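Long-range contacts in phosphoribosyl-AMP cyclohydrolase (Medicago truncatula, PDB 7BGM), which catalyses two consecutive steps of histidine biosynthesis, probably hydrolysing phosphoribosyl-ATP to phosphoribosyl-AMP and diphosphate and then opening the adenine ring of phosphoribosyl-AMP: residues A[25-30]-A[89-94]; A[34-39]-A[54-59]; A[48-53]-A[69-74]; A[106-111]-A[120-125]; A[153-158]-A[194-199]. All blocks are in the same frame, centred on the assembly; numbering follows the deposited sequence.

Interaction 1: residues A[25-30]-A[89-94]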
# COMPACT_ATOMS: atom_id res chain seq x y z
N ASN A 25 2.18 -6.59 1.11
CA ASN A 25 3.50 -6.22 1.64
C ASN A 25 3.33 -5.33 2.88
O ASN A 25 2.72 -4.26 2.80
CB ASN A 25 4.28 -5.50 0.54
CG ASN A 25 5.73 -5.20 0.94
OD1 ASN A 25 6.00 -4.61 1.99
ND2 ASN A 25 6.69 -5.63 0.11
N VAL A 26 3.83 -5.81 4.03
CA VAL A 26 3.69 -5.12 5.32
C VAL A 26 4.38 -3.75 5.31
O VAL A 26 3.96 -2.83 6.05
CB VAL A 26 4.25 -6.00 6.45
CG1 VAL A 26 5.75 -6.23 6.29
CG2 VAL A 26 3.93 -5.37 7.85
N ASP A 27 5.44 -3.59 4.51
CA ASP A 27 6.18 -2.33 4.53
C ASP A 27 5.62 -1.32 3.54
O ASP A 27 5.67 -0.12 3.80
CB ASP A 27 7.67 -2.56 4.25
CG ASP A 27 8.42 -3.13 5.45
OD1 ASP A 27 8.07 -2.77 6.62
OD2 ASP A 27 9.39 -3.90 5.25
N THR A 28 5.07 -1.76 2.39
CA THR A 28 4.70 -0.80 1.35
C THR A 28 3.22 -0.75 1.05
O THR A 28 2.76 0.27 0.50
CB THR A 28 5.39 -1.13 0.03
OG1 THR A 28 4.87 -2.38 -0.47
CG2 THR A 28 6.88 -1.22 0.25
N GLY A 29 2.49 -1.84 1.31
CA GLY A 29 1.08 -1.92 0.93
C GLY A 29 0.81 -2.52 -0.44
O GLY A 29 -0.35 -2.74 -0.76
N ALA A 30 1.83 -2.86 -1.23
CA ALA A 30 1.58 -3.53 -2.50
C ALA A 30 0.86 -4.84 -2.28
O ALA A 30 1.21 -5.63 -1.38
CB ALA A 30 2.92 -3.79 -3.22
N LEU A 89 -0.70 -10.10 6.03
CA LEU A 89 0.18 -8.93 5.96
C LEU A 89 1.60 -9.39 6.27
O LEU A 89 1.87 -9.88 7.37
CB LEU A 89 -0.29 -7.87 6.93
CG LEU A 89 0.23 -6.45 6.75
CD1 LEU A 89 -0.20 -5.83 5.43
CD2 LEU A 89 -0.23 -5.58 7.93
N GLY A 90 2.51 -9.28 5.29
CA GLY A 90 3.79 -9.94 5.45
C GLY A 90 4.89 -9.39 4.58
O GLY A 90 4.68 -8.50 3.76
N LYS A 91 6.09 -9.94 4.76
CA LYS A 91 7.30 -9.48 4.10
C LYS A 91 7.75 -10.55 3.12
O LYS A 91 8.11 -11.66 3.56
CB LYS A 91 8.41 -9.20 5.13
CG LYS A 91 9.71 -8.60 4.53
CD LYS A 91 9.50 -7.12 4.09
CE LYS A 91 10.78 -6.47 3.59
NZ LYS A 91 10.62 -5.07 3.15
N PRO A 92 7.80 -10.28 1.82
CA PRO A 92 8.23 -11.32 0.87
C PRO A 92 9.74 -11.45 0.85
O PRO A 92 10.46 -10.46 0.98
CB PRO A 92 7.73 -10.81 -0.49
CG PRO A 92 7.64 -9.33 -0.30
CD PRO A 92 7.30 -9.08 1.15
N ASP A 93 10.21 -12.70 0.71
CA ASP A 93 11.64 -13.00 0.53
C ASP A 93 12.15 -12.68 -0.88
O ASP A 93 13.38 -12.65 -1.10
CB ASP A 93 11.90 -14.48 0.81
CG ASP A 93 11.92 -14.80 2.29
OD1 ASP A 93 12.03 -13.85 3.10
OD2 ASP A 93 11.85 -16.00 2.64
N GLY A 94 11.26 -12.53 -1.84
CA GLY A 94 11.63 -12.28 -3.22
C GLY A 94 10.36 -12.11 -4.04
O GLY A 94 9.27 -12.01 -3.49

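Interaction 2: residues A[34-39]-A[54-59]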
# COMPACT_ATOMS: atom_id res chain seq x y z
N GLN A 34 -3.35 -12.92 -4.69
CA GLN A 34 -4.60 -13.25 -4.03
C GLN A 34 -4.95 -14.68 -4.41
O GLN A 34 -4.78 -15.08 -5.57
CB GLN A 34 -5.73 -12.28 -4.44
CG GLN A 34 -7.14 -12.69 -3.92
CD GLN A 34 -7.95 -13.46 -4.98
OE1 GLN A 34 -8.20 -12.96 -6.08
NE2 GLN A 34 -8.37 -14.68 -4.64
N GLY A 35 -5.32 -15.47 -3.38
CA GLY A 35 -5.81 -16.80 -3.58
C GLY A 35 -6.98 -17.13 -2.68
O GLY A 35 -7.76 -16.24 -2.32
N PHE A 36 -7.11 -18.40 -2.31
CA PHE A 36 -8.18 -18.86 -1.44
C PHE A 36 -7.55 -19.64 -0.29
O PHE A 36 -6.41 -20.13 -0.40
CB PHE A 36 -9.23 -19.71 -2.24
CG PHE A 36 -10.01 -18.89 -3.19
CD1 PHE A 36 -9.50 -18.58 -4.46
CD2 PHE A 36 -11.23 -18.34 -2.81
CE1 PHE A 36 -10.20 -17.75 -5.33
CE2 PHE A 36 -11.95 -17.53 -3.68
CZ PHE A 36 -11.43 -17.22 -4.93
N ALA A 37 -8.25 -19.71 0.83
CA ALA A 37 -7.76 -20.44 1.97
C ALA A 37 -8.92 -21.22 2.58
O ALA A 37 -10.04 -20.71 2.63
CB ALA A 37 -7.15 -19.48 3.00
N ASN A 38 -8.66 -22.45 3.02
CA ASN A 38 -9.61 -23.18 3.84
C ASN A 38 -9.15 -23.12 5.30
O ASN A 38 -8.19 -22.41 5.65
CB ASN A 38 -9.78 -24.62 3.34
CG ASN A 38 -8.48 -25.41 3.37
OD1 ASN A 38 -7.43 -24.88 3.74
ND2 ASN A 38 -8.54 -26.68 2.94
N ARG A 39 -9.83 -23.87 6.18
CA ARG A 39 -9.48 -23.83 7.59
C ARG A 39 -8.01 -24.17 7.79
O ARG A 39 -7.26 -23.43 8.45
CB ARG A 39 -10.35 -24.81 8.38
CG ARG A 39 -11.73 -24.32 8.73
CD ARG A 39 -12.46 -25.42 9.49
NE ARG A 39 -12.00 -25.48 10.88
CZ ARG A 39 -12.62 -24.87 11.88
NH1 ARG A 39 -13.73 -24.18 11.63
NH2 ARG A 39 -12.15 -24.95 13.12
N TYR A 54 -5.05 -22.63 -0.34
CA TYR A 54 -5.61 -23.85 -0.92
C TYR A 54 -5.78 -23.66 -2.42
O TYR A 54 -6.45 -22.72 -2.85
CB TYR A 54 -6.96 -24.16 -0.28
CG TYR A 54 -7.61 -25.43 -0.76
CD1 TYR A 54 -7.25 -26.67 -0.24
CD2 TYR A 54 -8.61 -25.39 -1.72
CE1 TYR A 54 -7.85 -27.83 -0.67
CE2 TYR A 54 -9.24 -26.57 -2.16
CZ TYR A 54 -8.84 -27.77 -1.63
OH TYR A 54 -9.45 -28.93 -2.05
N SER A 55 -5.22 -24.57 -3.21
CA SER A 55 -5.36 -24.50 -4.66
C SER A 55 -6.67 -25.18 -5.08
O SER A 55 -6.85 -26.37 -4.83
CB SER A 55 -4.17 -25.14 -5.37
OG SER A 55 -4.47 -25.44 -6.74
N ARG A 56 -7.56 -24.42 -5.71
CA ARG A 56 -8.80 -25.02 -6.21
C ARG A 56 -8.53 -26.04 -7.31
O ARG A 56 -9.15 -27.10 -7.35
CB ARG A 56 -9.76 -23.93 -6.70
CG ARG A 56 -10.21 -23.00 -5.57
CD ARG A 56 -11.09 -21.87 -6.08
NE ARG A 56 -10.39 -21.01 -7.03
CZ ARG A 56 -10.96 -20.03 -7.72
NH1 ARG A 56 -12.25 -19.78 -7.56
NH2 ARG A 56 -10.24 -19.30 -8.57
N SER A 57 -7.58 -25.74 -8.21
CA SER A 57 -7.35 -26.65 -9.33
C SER A 57 -6.67 -27.93 -8.88
O SER A 57 -6.95 -29.01 -9.42
CB SER A 57 -6.50 -25.96 -10.40
OG SER A 57 -5.22 -25.61 -9.89
N ARG A 58 -5.78 -27.85 -7.90
CA ARG A 58 -5.05 -29.02 -7.42
C ARG A 58 -5.69 -29.66 -6.20
O ARG A 58 -5.23 -30.72 -5.76
CB ARG A 58 -3.59 -28.65 -7.13
CG ARG A 58 -2.84 -28.16 -8.38
CD ARG A 58 -1.34 -28.41 -8.28
NE ARG A 58 -0.62 -27.86 -9.43
CZ ARG A 58 0.67 -27.52 -9.42
NH1 ARG A 58 1.39 -27.66 -8.31
NH2 ARG A 58 1.24 -27.02 -10.51
N SER A 59 -6.75 -29.06 -5.67
CA SER A 59 -7.41 -29.52 -4.44
C SER A 59 -6.39 -29.82 -3.34
O SER A 59 -6.41 -30.88 -2.72
CB SER A 59 -8.29 -30.74 -4.71
OG SER A 59 -9.35 -30.40 -5.59
O HOH W 1 -5.51 -20.25 -3.79

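Interaction 3: residues A[48-53]-A[69-74]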
# COMPACT_ATOMS: atom_id res chain seq x y z
N SER A 48 2.86 -21.42 11.08
CA SER A 48 4.17 -21.38 10.41
C SER A 48 4.64 -19.96 10.12
O SER A 48 5.82 -19.77 9.81
CB SER A 48 4.13 -22.14 9.08
OG SER A 48 3.41 -21.43 8.08
N ARG A 49 3.73 -18.98 10.19
CA ARG A 49 3.99 -17.60 9.79
C ARG A 49 4.49 -17.51 8.35
O ARG A 49 5.26 -16.60 8.01
CB ARG A 49 4.97 -16.93 10.76
CG ARG A 49 4.58 -17.11 12.23
CD ARG A 49 3.30 -16.36 12.52
NE ARG A 49 3.16 -16.07 13.94
CZ ARG A 49 3.72 -15.02 14.53
NH1 ARG A 49 4.46 -14.17 13.82
NH2 ARG A 49 3.56 -14.81 15.83
N LYS A 50 4.05 -18.43 7.49
CA LYS A 50 4.31 -18.37 6.05
C LYS A 50 2.97 -18.43 5.33
O LYS A 50 2.14 -19.29 5.65
CB LYS A 50 5.23 -19.53 5.65
CG LYS A 50 6.59 -19.32 6.25
CD LYS A 50 7.59 -20.36 5.82
CE LYS A 50 8.93 -20.02 6.40
NZ LYS A 50 10.01 -20.81 5.70
N ALA A 51 2.75 -17.52 4.38
CA ALA A 51 1.46 -17.44 3.68
C ALA A 51 1.14 -18.77 3.00
O ALA A 51 1.89 -19.23 2.13
CB ALA A 51 1.46 -16.31 2.63
N THR A 52 -0.01 -19.36 3.36
CA THR A 52 -0.42 -20.68 2.90
C THR A 52 -1.84 -20.60 2.36
O THR A 52 -2.70 -19.91 2.93
CB THR A 52 -0.31 -21.69 4.05
OG1 THR A 52 1.05 -21.73 4.50
CG2 THR A 52 -0.71 -23.09 3.60
N PHE A 53 -2.08 -21.32 1.26
CA PHE A 53 -3.30 -21.20 0.47
C PHE A 53 -3.83 -22.59 0.18
O PHE A 53 -3.15 -23.60 0.39
CB PHE A 53 -3.05 -20.46 -0.86
CG PHE A 53 -2.52 -19.07 -0.68
CD1 PHE A 53 -3.39 -17.98 -0.55
CD2 PHE A 53 -1.15 -18.84 -0.63
CE1 PHE A 53 -2.89 -16.68 -0.34
CE2 PHE A 53 -0.64 -17.57 -0.44
CZ PHE A 53 -1.51 -16.46 -0.32
N ASN A 69 11.25 -20.57 -3.09
CA ASN A 69 11.96 -20.01 -1.93
C ASN A 69 11.54 -18.58 -1.63
O ASN A 69 12.08 -17.97 -0.68
CB ASN A 69 13.49 -20.06 -2.09
CG ASN A 69 14.19 -20.41 -0.80
OD1 ASN A 69 13.73 -21.29 -0.06
ND2 ASN A 69 15.32 -19.74 -0.53
N ASN A 70 10.56 -18.02 -2.36
CA ASN A 70 10.11 -16.65 -2.13
C ASN A 70 8.91 -16.66 -1.18
O ASN A 70 7.78 -16.32 -1.54
CB ASN A 70 9.78 -15.98 -3.46
CG ASN A 70 11.02 -15.82 -4.31
OD1 ASN A 70 12.11 -15.62 -3.76
ND2 ASN A 70 10.89 -15.91 -5.64
N PHE A 71 9.20 -17.04 0.08
CA PHE A 71 8.16 -17.10 1.10
C PHE A 71 7.63 -15.71 1.43
O PHE A 71 8.33 -14.69 1.30
CB PHE A 71 8.69 -17.73 2.38
CG PHE A 71 9.11 -19.18 2.22
CD1 PHE A 71 8.15 -20.19 2.19
CD2 PHE A 71 10.45 -19.52 2.08
CE1 PHE A 71 8.50 -21.52 2.04
CE2 PHE A 71 10.82 -20.86 1.92
CZ PHE A 71 9.83 -21.88 1.88
N ILE A 72 6.40 -15.66 1.88
CA ILE A 72 5.84 -14.42 2.45
C ILE A 72 5.74 -14.63 3.95
O ILE A 72 4.90 -15.40 4.43
CB ILE A 72 4.49 -14.04 1.82
CG1 ILE A 72 4.63 -13.88 0.29
CG2 ILE A 72 3.93 -12.74 2.48
CD1 ILE A 72 3.25 -14.02 -0.43
N ASN A 73 6.58 -13.90 4.69
CA ASN A 73 6.69 -14.04 6.13
C ASN A 73 5.62 -13.19 6.79
O ASN A 73 5.66 -11.95 6.68
CB ASN A 73 8.07 -13.61 6.60
CG ASN A 73 9.15 -14.42 5.96
OD1 ASN A 73 9.28 -15.62 6.22
ND2 ASN A 73 9.93 -13.78 5.08
N VAL A 74 4.68 -13.83 7.45
CA VAL A 74 3.45 -13.17 7.88
C VAL A 74 3.65 -12.45 9.21
O VAL A 74 4.03 -13.06 10.22
CB VAL A 74 2.29 -14.17 7.94
CG1 VAL A 74 1.07 -13.46 8.46
CG2 VAL A 74 2.02 -14.70 6.52
O HOH W 2 8.06 -16.50 8.56
O HOH W 3 4.71 -18.02 2.10

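Interaction 4: residues A[106-111]-A[120-125]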
# COMPACT_ATOMS: atom_id res chain seq x y z
N TYR A 106 0.36 -6.85 -12.83
CA TYR A 106 1.14 -6.07 -13.78
C TYR A 106 0.42 -5.93 -15.12
O TYR A 106 1.06 -5.58 -16.14
CB TYR A 106 2.51 -6.74 -13.97
CG TYR A 106 2.41 -8.19 -14.27
CD1 TYR A 106 2.13 -8.62 -15.58
CD2 TYR A 106 2.65 -9.15 -13.29
CE1 TYR A 106 2.05 -9.95 -15.88
CE2 TYR A 106 2.55 -10.51 -13.58
CZ TYR A 106 2.26 -10.90 -14.89
OH TYR A 106 2.15 -12.23 -15.24
N THR A 107 -0.89 -6.21 -15.18
CA THR A 107 -1.63 -6.17 -16.44
C THR A 107 -2.63 -5.02 -16.37
O THR A 107 -3.74 -5.17 -15.82
CB THR A 107 -2.32 -7.52 -16.66
OG1 THR A 107 -1.30 -8.56 -16.71
CG2 THR A 107 -3.13 -7.53 -17.98
N PRO A 108 -2.28 -3.83 -16.86
CA PRO A 108 -3.18 -2.67 -16.72
C PRO A 108 -4.21 -2.69 -17.83
O PRO A 108 -3.87 -2.83 -19.00
CB PRO A 108 -2.24 -1.46 -16.84
CG PRO A 108 -1.09 -1.97 -17.72
CD PRO A 108 -1.02 -3.49 -17.55
N VAL A 109 -5.48 -2.56 -17.44
CA VAL A 109 -6.58 -2.68 -18.38
C VAL A 109 -6.73 -1.42 -19.21
O VAL A 109 -7.00 -1.49 -20.42
CB VAL A 109 -7.86 -3.00 -17.60
CG1 VAL A 109 -9.06 -2.47 -18.35
CG2 VAL A 109 -7.92 -4.50 -17.30
N PHE A 110 -6.58 -0.25 -18.59
CA PHE A 110 -6.84 1.00 -19.31
C PHE A 110 -5.91 1.19 -20.50
O PHE A 110 -6.24 1.95 -21.42
CB PHE A 110 -6.73 2.18 -18.35
CG PHE A 110 -7.87 2.28 -17.37
CD1 PHE A 110 -8.90 1.36 -17.39
CD2 PHE A 110 -7.93 3.32 -16.45
CE1 PHE A 110 -9.96 1.46 -16.49
CE2 PHE A 110 -8.98 3.43 -15.57
CZ PHE A 110 -10.00 2.50 -15.58
N ASP A 111 -4.76 0.49 -20.52
CA ASP A 111 -3.82 0.62 -21.63
C ASP A 111 -4.42 0.11 -22.94
O ASP A 111 -4.21 0.71 -24.00
CB ASP A 111 -2.53 -0.13 -21.31
CG ASP A 111 -1.55 0.69 -20.49
OD1 ASP A 111 -1.86 1.87 -20.20
OD2 ASP A 111 -0.47 0.16 -20.14
N GLY A 120 2.00 -3.12 -23.04
CA GLY A 120 3.10 -2.97 -22.12
C GLY A 120 2.67 -3.26 -20.70
O GLY A 120 1.87 -2.52 -20.11
N ASN A 121 3.20 -4.33 -20.12
CA ASN A 121 2.88 -4.64 -18.73
C ASN A 121 3.64 -3.70 -17.79
O ASN A 121 4.70 -3.17 -18.12
CB ASN A 121 3.20 -6.10 -18.42
CG ASN A 121 2.12 -7.07 -18.99
OD1 ASN A 121 1.03 -6.65 -19.36
ND2 ASN A 121 2.46 -8.33 -19.07
N LYS A 122 3.05 -3.46 -16.64
CA LYS A 122 3.71 -2.63 -15.63
C LYS A 122 3.08 -2.95 -14.29
O LYS A 122 1.86 -3.12 -14.21
CB LYS A 122 3.61 -1.13 -15.93
CG LYS A 122 2.24 -0.50 -15.85
CD LYS A 122 2.36 0.96 -15.46
CE LYS A 122 1.25 1.83 -16.05
NZ LYS A 122 -0.10 1.25 -15.89
N LEU A 123 3.89 -3.00 -13.23
CA LEU A 123 3.36 -3.28 -11.90
C LEU A 123 2.35 -2.21 -11.49
O LEU A 123 2.54 -1.01 -11.74
CB LEU A 123 4.49 -3.32 -10.87
CG LEU A 123 5.57 -4.42 -10.93
CD1 LEU A 123 6.60 -4.03 -9.92
CD2 LEU A 123 4.93 -5.76 -10.58
N ALA A 124 1.28 -2.66 -10.84
CA ALA A 124 0.44 -1.73 -10.10
C ALA A 124 1.24 -1.05 -8.99
O ALA A 124 1.90 -1.72 -8.20
CB ALA A 124 -0.74 -2.48 -9.50
N LEU A 125 1.19 0.29 -8.97
CA LEU A 125 1.94 1.08 -8.00
C LEU A 125 1.05 2.18 -7.43
O LEU A 125 0.30 2.82 -8.17
CB LEU A 125 3.14 1.76 -8.63
CG LEU A 125 4.21 0.87 -9.25
CD1 LEU A 125 5.25 1.70 -9.94
CD2 LEU A 125 4.86 -0.04 -8.20

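Interaction 5: residues A[153-158]-A[194-199]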
# COMPACT_ATOMS: atom_id res chain seq x y z
N LYS A 153 15.78 14.84 -14.31
CA LYS A 153 17.07 14.44 -14.84
C LYS A 153 18.16 15.44 -14.47
O LYS A 153 19.31 15.04 -14.22
CB LYS A 153 16.98 14.26 -16.35
CG LYS A 153 18.20 13.59 -16.99
CD LYS A 153 18.40 12.16 -16.49
CE LYS A 153 19.49 11.45 -17.29
NZ LYS A 153 19.76 10.06 -16.82
N ARG A 154 17.82 16.73 -14.41
CA ARG A 154 18.80 17.75 -14.02
C ARG A 154 19.35 17.49 -12.62
O ARG A 154 20.55 17.66 -12.37
CB ARG A 154 18.18 19.15 -14.08
CG ARG A 154 17.71 19.61 -15.46
CD ARG A 154 16.90 20.91 -15.36
NE ARG A 154 17.74 22.11 -15.27
CZ ARG A 154 18.16 22.67 -14.14
NH1 ARG A 154 17.84 22.14 -12.97
NH2 ARG A 154 18.92 23.76 -14.18
N LEU A 155 18.48 17.08 -11.69
CA LEU A 155 18.91 16.84 -10.31
C LEU A 155 19.73 15.56 -10.20
O LEU A 155 20.67 15.50 -9.39
CB LEU A 155 17.70 16.76 -9.40
CG LEU A 155 16.92 18.06 -9.19
CD1 LEU A 155 15.62 17.77 -8.46
CD2 LEU A 155 17.75 19.05 -8.39
N LEU A 156 19.41 14.55 -11.00
CA LEU A 156 20.18 13.32 -11.00
C LEU A 156 21.60 13.53 -11.47
O LEU A 156 22.48 12.74 -11.13
CB LEU A 156 19.51 12.27 -11.88
CG LEU A 156 18.24 11.67 -11.30
CD1 LEU A 156 17.45 10.96 -12.41
CD2 LEU A 156 18.60 10.71 -10.17
N LEU A 157 21.84 14.59 -12.26
CA LEU A 157 23.15 14.87 -12.84
C LEU A 157 23.84 16.06 -12.18
O LEU A 157 24.76 16.63 -12.78
CB LEU A 157 23.02 15.12 -14.34
CG LEU A 157 22.61 13.93 -15.21
CD1 LEU A 157 22.36 14.40 -16.62
CD2 LEU A 157 23.68 12.85 -15.20
N ASN A 158 23.43 16.45 -10.98
CA ASN A 158 24.10 17.57 -10.31
C ASN A 158 23.88 17.40 -8.81
O ASN A 158 22.95 17.98 -8.24
CB ASN A 158 23.59 18.91 -10.82
CG ASN A 158 24.32 20.09 -10.20
OD1 ASN A 158 25.17 19.93 -9.32
ND2 ASN A 158 23.99 21.29 -10.67
N LEU A 194 10.05 15.25 0.17
CA LEU A 194 10.00 13.86 -0.27
C LEU A 194 10.57 13.72 -1.67
O LEU A 194 11.39 12.83 -1.93
CB LEU A 194 8.57 13.34 -0.24
CG LEU A 194 8.12 12.67 1.04
CD1 LEU A 194 6.74 12.16 0.79
CD2 LEU A 194 9.08 11.52 1.36
N TYR A 195 10.13 14.57 -2.60
CA TYR A 195 10.58 14.44 -3.98
C TYR A 195 12.10 14.54 -4.07
O TYR A 195 12.76 13.67 -4.65
CB TYR A 195 9.90 15.49 -4.85
CG TYR A 195 10.55 15.70 -6.19
CD1 TYR A 195 10.37 14.78 -7.21
CD2 TYR A 195 11.35 16.81 -6.44
CE1 TYR A 195 10.96 14.96 -8.46
CE2 TYR A 195 11.94 17.00 -7.68
CZ TYR A 195 11.75 16.07 -8.68
OH TYR A 195 12.33 16.26 -9.91
N HIS A 196 12.69 15.59 -3.48
CA HIS A 196 14.13 15.76 -3.60
C HIS A 196 14.89 14.66 -2.86
O HIS A 196 15.90 14.15 -3.36
CB HIS A 196 14.52 17.16 -3.11
CG HIS A 196 14.07 18.25 -4.03
ND1 HIS A 196 12.86 18.89 -3.88
CD2 HIS A 196 14.66 18.80 -5.12
CE1 HIS A 196 12.73 19.80 -4.84
NE2 HIS A 196 13.82 19.76 -5.60
N ALA A 197 14.39 14.26 -1.69
CA ALA A 197 15.04 13.15 -1.00
C ALA A 197 15.00 11.89 -1.86
O ALA A 197 15.99 11.16 -1.93
CB ALA A 197 14.39 12.90 0.36
N MET A 198 13.87 11.63 -2.52
CA MET A 198 13.79 10.42 -3.32
C MET A 198 14.73 10.45 -4.52
O MET A 198 15.15 9.38 -5.00
CB MET A 198 12.34 10.17 -3.74
CG MET A 198 11.60 9.60 -2.57
SD MET A 198 9.84 9.56 -2.86
CE MET A 198 9.79 8.26 -4.08
N VAL A 199 15.06 11.63 -5.04
CA VAL A 199 16.08 11.70 -6.09
C VAL A 199 17.44 11.26 -5.54
O VAL A 199 18.18 10.51 -6.20
CB VAL A 199 16.14 13.10 -6.72
CG1 VAL A 199 17.23 13.16 -7.81
CG2 VAL A 199 14.77 13.47 -7.29

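Interaction 1: residues A[25-30]-A[89-94]
Lys91, on strand 85-92, reaches the loop 25-30 with most of its side chain. Its CB lies 4.2 Å from Val26 CG1. The chain then bends at chi2 (72°). Past the bend, Lys91 CD and CE are each 3.4 Å from Asp27 OD2. The tip, Lys91 NZ, forms a salt bridge with Asp27 OD2 at 2.7 Å and uses the anti lone pair of that oxygen. NZ also pairs with Glu209, while Asp27 OD1 bonds to Arg216 of the same chain and Ser127 of the second subunit. Val26 N donates to Gly90 O at 2.8 Å, extending the parallel pairing of strands 19-25 and 85-92. Beside this bond, Val26 CG2 packs on Leu89 CG at 4.0 Å. Asn25 OD1 accepts from Asp27 N, an Asx turn, and from Thr28 N, an Asx motif. Its ND2 bonds to Glu209 and lies 3.7 Å from Pro92 CD. An alanine at Asn25 would probably leave those two backbone N-H groups without their acceptor and let the turn shift. The buried carboxylate of Asp27 thus lies between two cationic side chains, which would probably favour its charged form and tie the loop to the sheet and to helix 208-218.

Interaction 2: residues A[34-39]-A[54-59]
Phe36 meets the segment 54-59 with both its backbone and its ring. Its N donates to a water at 2.9 Å, and that water donates on to Tyr54 O at 2.8 Å. Its carbonyl O accepts directly from Tyr54 N at 2.8 Å, in a nearly straight bond (172°). The ring lies against Arg56. Phe36 CE1 sits over the centre of the Arg56 guanidinium, 3.4 Å from Arg56 CZ, and the two planes are 27° apart. Arg56 CD covers one face of the ring near its rim. The bend at chi3 of Arg56 places NE beside the ring, 3.6 Å from Phe36 CD1. Arg56 NH2 also makes a long, weak ion pair with Asp84 of the second subunit. Phe36 packs on Val20 of its own chain and on Val20 of the second subunit.

The backbone of Ala37 bonds to Ala19, in the antiparallel pairing of strands 31-37 and 19-25. The contact thus joins the main sheet of the cyclohydrolase part to the two-stranded antiparallel sheet of strands 52-55 and 60-63. The second of these carries Trp62, which binds AMP.

Asn38 follows, at the N-cap of helix 39-48. Its OD1 bonds to Ala41 N. Its ND2 approaches the Tyr54 ring obliquely, 3.4 Å from Tyr54 CD1, with amide and ring planes 39° apart. Asn38 N is buried here and has no partner in the model.

Interaction 3: residues A[48-53]-A[69-74]
Phe71 offers one face of its ring to the side chain of Lys50. Lys50 NZ stands over the middle of the ring, 3.7 Å from its centroid and 4° off the ring normal, a cation-pi contact. The lysine chain is extended beyond CG, and its CD lies 3.7 Å from Phe71 CD1. An alanine at Phe71 would probably leave the ammonium of Lys50 without its aromatic partner and open a gap beside the aliphatic part of the lysine.

Ile72 follows. Its N donates to a water, which donates in turn to Ala51 O. Its carbonyl O accepts from Ala51 N at 3.0 Å. Ile72 CB and Ala51 CB touch at 3.9 Å.

Asn73 takes part through a second water, which donates both to Asn73 OD1 and to Arg49 O. Its ND2 turns instead to Asp93.

Val74 N donates to Arg49 O at 2.9 Å, nearly straight (173°). Val74 CG2 lies 3.6 Å from Ala51 N. Phe110 of the second subunit packs on both Val74 and Arg49.

The two direct bonds flank Lys50 and Asn73 as a single beta bridge. It joins strand 72-74, a neighbour of strand 85-92 in the main sheet, to the chain leaving helix 39-48. Lys64 and Gly65, which bind AMP, lie beside Ile72 and Phe71, so the segment 69-74 probably borders the nucleotide site.

Interaction 4: residues A[106-111]-A[120-125]
Tyr106, on strand 105-108, pairs its backbone with the irregular segment 120-125 at one point. Lys122 N donates to Tyr106 O at 3.0 Å, with an angle of 146° at the hydrogen. Tyr106 CA makes a CA-H...O contact of 3.1 Å with Lys122 O. The CA atoms of the two segments come closest here, Tyr106 CA 4.0 Å from Leu123 CA. A further backbone bond links Ala124 with Tyr105. Thr107 and Pro108 pair with an antiparallel strand of the second subunit, so the sheet continues across the interface.

Among the side chains, Asn121 brings ND2 to the edge of the Tyr106 ring, 3.5 Å from Tyr106 CD1, with amide and ring planes 56° apart. Asn121 CB rests on Tyr106 O at 3.2 Å. The Tyr106 side chain also touches Cys97, a zinc ligand, and Cys81 of the second subunit. Leu123 CD2 packs on Tyr106 CB.

Lys122 is bent at chi3 and chi4 and lays NZ against Pro108, 3.6 Å from Pro108 CB. Asp111 OD2 is 4.4 Å from Lys122 NZ, beyond salt-bridge range, and Asp111 is poorly ordered. Asp76 of the second subunit is another long, weak partner of Lys122 NZ. The backbone bond fixes the Lys122 main chain, while its ammonium, with two long-range acidic neighbours, is probably held loosely.

Interaction 5: residues A[153-158]-A[194-199]
Leu155 and Val199 bury the most surface here. They pack the end of helix 151-156 against helix 183-204 in the all-helical, MazG-type pyrophosphohydrolase part. The two segments share no hydrogen bond, and the contact is side-chain packing.

Leu155 points toward the long helix and touches three of its residues, and it also packs on Leu161 of helix 159-178. Its CB meets Val199 CG1 at 4.0 Å. Its CD1 lies 3.6 Å from His196 CD2 and 3.8 Å from Tyr195 CE2, so one methyl serves both rings and approaches each obliquely.

Val199 places CG1 anti to the backbone N (chi1 179°). That methyl also receives Leu156 CD2, at 3.7 Å. The two leucines therefore share a single methyl of the valine. The other methyl, Val199 CG2, sits over one face of the Tyr195 ring, toward its rim.

The two aromatic rings also touch each other. Tyr195 CD2 stands over the centre of the His196 ring, 3.6 Å above its plane. His196 ND1 bonds to the carbonyl O of Asp192, a zinc ligand. Tyr195 belongs to a site that binds AMP, together with Arg138, Ser150, Trp151 and Thr152, and its hydroxyl is hydrogen-bonded to Thr152 OG1. The same Tyr195 OH lies 3.9 Å from Leu155 CD1.

Interactions 1 and 5 are buried, interaction 3 is partly so, and interactions 2 and 4 lie at the surface. Interactions 1, 2 and 3 all reach the main sheet. Interactions 1 and 3 meet where strands 85-92 and 72-74 are neighbours, and interactions 2 and 3 share strand 52-55. Interaction 4 follows later in the chain, on the strand and loop that lead into helix 127-140. Interaction 5 stands apart in the helical part, its centre about 45 Å from that of interaction 2. Backbone bonds mark the first four. Charge is buried in interaction 1, packs against a ring in interaction 2 and lies over one in interaction 3. Interaction 5 relies on packing. Each contact also touches the second subunit.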